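PDB 4N0P: pilus assembly protein CpaE from Caulobacter crescentus, which probably takes part in pilus assembly and may bind and hydrolyse ATP, and is represented here by its receiver-like domain. Local coordinates for residues I23-T34 / P72-L80. Numbering follows the deposited sequence.
Sequences ITIHAFCARPET and PSLVMVETL
A chi1 of -176° swings E78 CG away from its backbone N, and the chain runs on extended, carrying the carboxylate to the turn that leads into helix 32-42; from the opposite direction T34 OG1 donates a hydrogen bond to E78 OE2 (2.5 Å), on the syn side of that oxygen and 28° out of the carboxylate plane. Both lie at the C-terminal end of the paired strands 24-28 and 74-77, the first and third of a parallel sheet of order 2-1-3-4-5, consistent with the receiver-domain fold. Parallel pairing follows from the 13° between strand directions and the alternating ladder H26 N to L74 O, M76 N to H26 O (2.8 Å) and F28 N to M76 O. On one face A27 CB packs 4.0 Å from M76 CB. At the start of the pair, P72 CG sits over one H26 ring face, 3.6 Å from its centroid, a CH-pi contact, while H26 ND1 is hydrogen-bonded to Y66. T24 N donates almost straight to S73 OG (3.1 Å), and S73 N returns a bond to T24 OG1. At the far end, A30 N (2.7 Å) and R31 N (2.9 Å) both donate to E78 OE1 from the same face, A30 N on the anti side nearer the carboxylate plane, R31 N from well above it; with T34, whose hydroxyl also bonds Q129, they fix its rotation. R31 NE adds only a long salt bridge to E78 OE2, and L80 CD2 lies 3.4 Å above the centre of the R31 guanidinium.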
loop_
_atom_site.group_PDB
_atom_site.type_symbol
_atom_site.label_atom_id
_atom_site.label_comp_id
_atom_site.label_asym_id
_atom_site.label_seq_id
_atom_site.Cartn_x
_atom_site.Cartn_y
_atom_site.Cartn_z
ATOM N N ILE A 23 6.888 -0.766 12.244
ATOM C CA ILE A 23 6.361 -1.707 11.270
ATOM C C ILE A 23 7.316 -1.774 10.086
ATOM O O ILE A 23 8.198 -0.923 9.928
ATOM C CB ILE A 23 4.927 -1.276 10.807
ATOM C CG1 ILE A 23 4.935 0.144 10.149
ATOM C CG2 ILE A 23 3.874 -1.384 11.932
ATOM C CD1 ILE A 23 3.671 0.490 9.396
ATOM N N THR A 24 7.130 -2.794 9.258
ATOM C CA THR A 24 7.862 -2.940 7.998
ATOM C C THR A 24 6.854 -2.725 6.888
ATOM O O THR A 24 5.749 -3.295 6.938
ATOM C CB THR A 24 8.564 -4.296 7.897
ATOM O OG1 THR A 24 7.618 -5.322 8.259
ATOM C CG2 THR A 24 9.777 -4.385 8.803
ATOM N N ILE A 25 7.199 -1.865 5.920
ATOM C CA ILE A 25 6.339 -1.552 4.791
ATOM C C ILE A 25 7.057 -1.911 3.500
ATOM O O ILE A 25 8.176 -1.454 3.311
ATOM C CB ILE A 25 5.934 -0.038 4.739
ATOM C CG1 ILE A 25 5.236 0.457 6.023
ATOM C CG2 ILE A 25 5.095 0.260 3.455
ATOM C CD1 ILE A 25 5.100 2.039 6.101
ATOM N N HIS A 26 6.437 -2.692 2.629
ATOM C CA HIS A 26 6.992 -2.980 1.300
ATOM C C HIS A 26 6.070 -2.349 0.290
ATOM O O HIS A 26 4.882 -2.694 0.264
ATOM C CB HIS A 26 7.124 -4.487 1.027
ATOM C CG HIS A 26 8.171 -5.198 1.837
ATOM N ND1 HIS A 26 8.334 -6.573 1.738
ATOM C CD2 HIS A 26 9.053 -4.706 2.743
ATOM C CE1 HIS A 26 9.293 -6.878 2.602
ATOM N NE2 HIS A 26 9.772 -5.784 3.215
ATOM N N ALA A 27 6.585 -1.403 -0.523
ATOM C CA ALA A 27 5.738 -0.769 -1.512
ATOM C C ALA A 27 6.194 -1.235 -2.898
ATOM O O ALA A 27 7.349 -1.074 -3.254
ATOM C CB ALA A 27 5.823 0.762 -1.377
ATOM N N PHE A 28 5.319 -1.867 -3.642
ATOM C CA PHE A 28 5.609 -2.328 -5.015
ATOM C C PHE A 28 4.893 -1.401 -5.926
ATOM O O PHE A 28 3.683 -1.552 -6.110
ATOM C CB PHE A 28 5.151 -3.792 -5.228
ATOM C CG PHE A 28 5.983 -4.802 -4.486
ATOM C CD1 PHE A 28 5.723 -5.097 -3.152
ATOM C CD2 PHE A 28 6.990 -5.509 -5.134
ATOM C CE1 PHE A 28 6.505 -6.020 -2.463
ATOM C CE2 PHE A 28 7.759 -6.439 -4.446
ATOM C CZ PHE A 28 7.520 -6.679 -3.109
ATOM N N CYS A 29 5.610 -0.382 -6.432
ATOM C CA CYS A 29 5.026 0.662 -7.293
ATOM C C CYS A 29 5.147 0.308 -8.753
ATOM O O CYS A 29 6.058 -0.411 -9.156
ATOM C CB CYS A 29 5.667 2.019 -7.016
ATOM S SG CYS A 29 5.766 2.435 -5.258
ATOM N N ALA A 30 4.272 0.883 -9.544
ATOM C CA ALA A 30 4.281 0.686 -10.999
ATOM C C ALA A 30 4.502 2.014 -11.713
ATOM O O ALA A 30 4.819 2.017 -12.914
ATOM C CB ALA A 30 2.961 0.057 -11.448
ATOM N N ARG A 31 4.313 3.152 -10.996
ATOM C CA ARG A 31 4.470 4.491 -11.569
ATOM C C ARG A 31 5.565 5.265 -10.846
ATOM O O ARG A 31 5.607 5.241 -9.609
ATOM C CB ARG A 31 3.155 5.280 -11.514
ATOM C CG ARG A 31 2.063 4.645 -12.348
ATOM C CD ARG A 31 0.725 5.319 -12.173
ATOM N NE ARG A 31 -0.362 4.388 -12.502
ATOM C CZ ARG A 31 -0.860 4.191 -13.724
ATOM N NH1 ARG A 31 -0.396 4.884 -14.759
ATOM N NH2 ARG A 31 -1.842 3.318 -13.915
ATOM N N PRO A 32 6.424 6.004 -11.580
ATOM C CA PRO A 32 7.499 6.767 -10.918
ATOM C C PRO A 32 6.984 7.817 -9.933
ATOM O O PRO A 32 7.624 8.045 -8.906
ATOM C CB PRO A 32 8.214 7.457 -12.092
ATOM C CG PRO A 32 7.883 6.653 -13.280
ATOM C CD PRO A 32 6.501 6.129 -13.053
ATOM N N GLU A 33 5.827 8.438 -10.214
ATOM C CA GLU A 33 5.241 9.445 -9.315
ATOM C C GLU A 33 4.834 8.808 -7.973
ATOM O O GLU A 33 4.955 9.452 -6.933
ATOM C CB GLU A 33 4.034 10.176 -9.951
ATOM C CG GLU A 33 3.017 9.274 -10.642
ATOM C CD GLU A 33 3.195 9.155 -12.141
ATOM O OE1 GLU A 33 4.281 8.712 -12.576
ATOM O OE2 GLU A 33 2.236 9.476 -12.880
ATOM N N THR A 34 4.363 7.546 -8.003
ATOM C CA THR A 34 3.964 6.855 -6.776
ATOM C C THR A 34 5.212 6.518 -5.952
ATOM O O THR A 34 5.205 6.732 -4.745
ATOM C CB THR A 34 3.165 5.600 -7.134
ATOM O OG1 THR A 34 2.039 5.992 -7.924
ATOM C CG2 THR A 34 2.733 4.792 -5.894
ATOM N N PRO A 72 5.442 -8.473 5.006
ATOM C CA PRO A 72 5.725 -7.566 6.130
ATOM C C PRO A 72 4.414 -7.089 6.791
ATOM O O PRO A 72 3.332 -7.512 6.388
ATOM C CB PRO A 72 6.450 -6.398 5.431
ATOM C CG PRO A 72 5.753 -6.297 4.124
ATOM C CD PRO A 72 5.559 -7.754 3.717
ATOM N N SER A 73 4.494 -6.098 7.714
ATOM C CA SER A 73 3.303 -5.553 8.366
ATOM C C SER A 73 2.321 -4.955 7.357
ATOM O O SER A 73 1.113 -5.146 7.476
ATOM C CB SER A 73 3.695 -4.461 9.373
ATOM O OG SER A 73 4.906 -4.743 10.066
ATOM N N LEU A 74 2.862 -4.249 6.335
ATOM C CA LEU A 74 2.054 -3.543 5.369
ATOM C C LEU A 74 2.636 -3.690 3.970
ATOM O O LEU A 74 3.841 -3.495 3.784
ATOM C CB LEU A 74 1.965 -2.035 5.759
ATOM C CG LEU A 74 1.221 -1.115 4.768
ATOM C CD1 LEU A 74 -0.233 -1.462 4.708
ATOM C CD2 LEU A 74 1.312 0.341 5.185
ATOM N N VAL A 75 1.798 -4.088 3.025
ATOM C CA VAL A 75 2.155 -4.243 1.608
ATOM C C VAL A 75 1.381 -3.177 0.836
ATOM O O VAL A 75 0.146 -3.147 0.894
ATOM C CB VAL A 75 1.867 -5.668 1.068
ATOM C CG1 VAL A 75 2.140 -5.735 -0.441
ATOM C CG2 VAL A 75 2.713 -6.714 1.799
ATOM N N MET A 76 2.089 -2.295 0.133
ATOM C CA MET A 76 1.445 -1.270 -0.699
ATOM C C MET A 76 1.658 -1.666 -2.150
ATOM O O MET A 76 2.782 -2.019 -2.526
ATOM C CB MET A 76 2.038 0.126 -0.423
ATOM C CG MET A 76 1.815 0.606 0.985
ATOM S SD MET A 76 2.436 2.307 1.225
ATOM C CE MET A 76 1.285 3.218 0.313
ATOM N N VAL A 77 0.581 -1.730 -2.944
ATOM C CA VAL A 77 0.717 -2.213 -4.322
ATOM C C VAL A 77 0.034 -1.285 -5.319
ATOM O O VAL A 77 -0.927 -0.586 -5.005
ATOM C CB VAL A 77 0.202 -3.662 -4.498
ATOM C CG1 VAL A 77 1.080 -4.667 -3.748
ATOM C CG2 VAL A 77 -1.270 -3.782 -4.086
ATOM N N GLU A 78 0.485 -1.376 -6.575
ATOM C CA GLU A 78 -0.063 -0.583 -7.659
ATOM C C GLU A 78 0.074 -1.397 -8.943
ATOM O O GLU A 78 0.988 -2.215 -9.054
ATOM C CB GLU A 78 0.749 0.718 -7.730
ATOM C CG GLU A 78 0.314 1.756 -8.721
ATOM C CD GLU A 78 1.235 2.957 -8.801
ATOM O OE1 GLU A 78 2.475 2.770 -8.749
ATOM O OE2 GLU A 78 0.711 4.087 -8.935
ATOM N N THR A 79 -0.820 -1.189 -9.900
ATOM C CA THR A 79 -0.703 -1.869 -11.204
ATOM C C THR A 79 -0.992 -0.867 -12.329
ATOM O O THR A 79 -1.747 0.076 -12.110
ATOM C CB THR A 79 -1.624 -3.106 -11.284
ATOM O OG1 THR A 79 -1.429 -3.734 -12.562
ATOM C CG2 THR A 79 -3.103 -2.761 -11.108
ATOM N N LEU A 80 -0.428 -1.087 -13.524
ATOM C CA LEU A 80 -0.747 -0.259 -14.698
ATOM C C LEU A 80 -1.845 -0.906 -15.570
ATOM O O LEU A 80 -2.255 -0.319 -16.571
ATOM C CB LEU A 80 0.515 -0.105 -15.577
ATOM C CG LEU A 80 1.742 0.577 -14.993
ATOM C CD1 LEU A 80 2.995 0.132 -15.739
ATOM C CD2 LEU A 80 1.614 2.065 -15.086
#